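Local coordinates for protein SOXA (PDB 2C1D) that forms the diheme subunit of a cytochrome complex that starts sulfur oxidation by joining thiosulfate to a cysteine of the SoxY carrier protein, at residues Arg146-Val152 and Asn253-Gly259. Sequence-based numbering, arbitrary orientation.
Sequences RGMAVNV and NGLSVEG
The carboxamide of Asn253 and the guanidinium of Arg146 lie at the two ends of this pairing; the amide bonds directly to backbone, whereas the guanidinium reaches Glu258 O through a water. ND2 of Asn253 donates within its own amide plane to a lone pair of Val152 O (3.0 Å). Val152 N, 2.9 Å from Asn253 OD1, approaches from a position tilted out of the plane of the side-chain carbonyl. Two bonds to a single residue thus fix the rotation of the amide. Val150 CG1, anti to its own backbone N (chi1 170°), comes within 3.3 Å of Asn253 OD1, and Val152 CG1 packs close by. With an alanine in place of Asn253, Val152 N and O would probably lose both side-chain mates, and a gap would be likely to open beside Val150 CG1. At the other end Glu258 O lies beside the rim of the guanidinium, close to level with it; the water joins this oxygen to NH1, and the methylenes pack on the carbonyl, CD of Arg146 lying 3.1 Å from Glu258 O. NH2 turns to Asp53 in a salt bridge.

Between these ends the two segments run antiparallel through a single bridge, Ala149 with Ser256, a non-hydrogen-bonded pair flanked by Val257 N to Met148 O (2.8 Å) and Val150 N to Leu255 O (2.8 Å). The bridge joins loops that follow helices 132-143 and 239-251, one from each cytochrome c domain, and so links the two heme-binding halves of SoxA. Gly254 N and Gly147 N add further bonds, to Val150 O and Val257 O. On one side of the bridge, Val150 and Val257 meet roughly perpendicular, CG2 against CG2 (4.0 Å). On the other, a second water spans Gly147 O and Ser256 OG, the hydroxyl also being bonded to Val19 N of strand 16-22.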
# COMPACT_ATOMS: atom_id res chain seq x y z
N ARG A 146 -2.20 -9.41 21.01
CA ARG A 146 -3.38 -8.55 20.77
C ARG A 146 -3.70 -7.66 21.96
O ARG A 146 -3.69 -8.10 23.14
CB ARG A 146 -4.59 -9.40 20.35
CG ARG A 146 -5.88 -8.62 20.15
CD ARG A 146 -6.95 -9.39 19.45
NE ARG A 146 -7.50 -10.47 20.27
CZ ARG A 146 -8.50 -11.27 19.88
NH1 ARG A 146 -9.04 -11.12 18.68
NH2 ARG A 146 -8.96 -12.22 20.69
N GLY A 147 -3.94 -6.38 21.67
CA GLY A 147 -4.17 -5.38 22.69
C GLY A 147 -2.94 -4.69 23.26
O GLY A 147 -3.05 -3.64 23.92
N MET A 148 -1.76 -5.29 23.03
CA MET A 148 -0.53 -4.66 23.43
C MET A 148 -0.17 -3.56 22.47
O MET A 148 -0.46 -3.63 21.27
CB MET A 148 0.59 -5.69 23.49
CG MET A 148 0.33 -6.76 24.57
SD MET A 148 1.64 -7.97 24.54
CE MET A 148 1.06 -9.15 25.63
N ALA A 149 0.46 -2.51 23.01
CA ALA A 149 0.89 -1.42 22.18
C ALA A 149 2.06 -1.85 21.30
O ALA A 149 3.03 -2.45 21.78
CB ALA A 149 1.31 -0.25 23.04
N VAL A 150 1.93 -1.60 20.00
CA VAL A 150 3.06 -1.65 19.08
C VAL A 150 4.14 -0.76 19.66
O VAL A 150 3.90 0.39 20.05
CB VAL A 150 2.67 -1.12 17.66
CG1 VAL A 150 3.91 -0.94 16.76
CG2 VAL A 150 1.66 -2.03 16.99
N ASN A 151 5.33 -1.31 19.74
CA ASN A 151 6.45 -0.66 20.36
C ASN A 151 7.71 -1.18 19.70
O ASN A 151 8.47 -1.95 20.28
CB ASN A 151 6.48 -0.96 21.86
CG ASN A 151 7.58 -0.22 22.59
OD1 ASN A 151 8.04 0.82 22.13
ND2 ASN A 151 8.02 -0.77 23.71
N VAL A 152 7.95 -0.75 18.49
CA VAL A 152 9.17 -1.16 17.83
C VAL A 152 10.27 -0.12 18.04
O VAL A 152 10.07 1.11 17.91
CB VAL A 152 8.99 -1.59 16.33
CG1 VAL A 152 7.55 -1.80 15.95
CG2 VAL A 152 9.74 -0.73 15.36
N ASN A 253 3.65 2.98 16.07
CA ASN A 253 4.00 2.86 17.49
C ASN A 253 2.97 3.57 18.35
O ASN A 253 2.67 4.76 18.12
CB ASN A 253 5.39 3.45 17.76
CG ASN A 253 6.50 2.47 17.53
OD1 ASN A 253 6.26 1.27 17.38
ND2 ASN A 253 7.75 2.97 17.55
N GLY A 254 2.40 2.84 19.31
CA GLY A 254 1.36 3.38 20.19
C GLY A 254 -0.01 2.80 19.89
O GLY A 254 -0.82 2.62 20.80
N LEU A 255 -0.28 2.50 18.62
CA LEU A 255 -1.49 1.75 18.28
C LEU A 255 -1.37 0.33 18.85
O LEU A 255 -0.25 -0.18 19.02
CB LEU A 255 -1.69 1.70 16.77
CG LEU A 255 -1.97 3.02 16.06
CD1 LEU A 255 -1.75 2.88 14.57
CD2 LEU A 255 -3.38 3.52 16.35
N SER A 256 -2.50 -0.31 19.11
CA SER A 256 -2.48 -1.69 19.54
C SER A 256 -2.24 -2.66 18.38
O SER A 256 -2.68 -2.48 17.23
CB SER A 256 -3.78 -2.11 20.24
OG SER A 256 -4.10 -1.29 21.36
N VAL A 257 -1.59 -3.75 18.72
CA VAL A 257 -1.62 -4.92 17.89
C VAL A 257 -3.08 -5.38 17.81
O VAL A 257 -3.67 -5.70 18.84
CB VAL A 257 -0.74 -6.02 18.49
CG1 VAL A 257 -0.88 -7.27 17.70
CG2 VAL A 257 0.72 -5.60 18.50
N GLU A 258 -3.64 -5.44 16.61
CA GLU A 258 -5.03 -5.89 16.45
C GLU A 258 -5.18 -7.41 16.55
O GLU A 258 -6.28 -7.90 16.85
CB GLU A 258 -5.62 -5.33 15.14
CG GLU A 258 -5.70 -3.80 15.21
CD GLU A 258 -6.27 -3.10 13.99
OE1 GLU A 258 -7.05 -3.68 13.21
OE2 GLU A 258 -5.96 -1.89 13.84
N GLY A 259 -4.08 -8.13 16.37
CA GLY A 259 -4.08 -9.59 16.32
C GLY A 259 -4.21 -10.02 14.88
O GLY A 259 -3.22 -10.18 14.19
O HOH W 1 -7.99 -9.80 16.20
O HOH W 2 -2.36 -1.06 23.09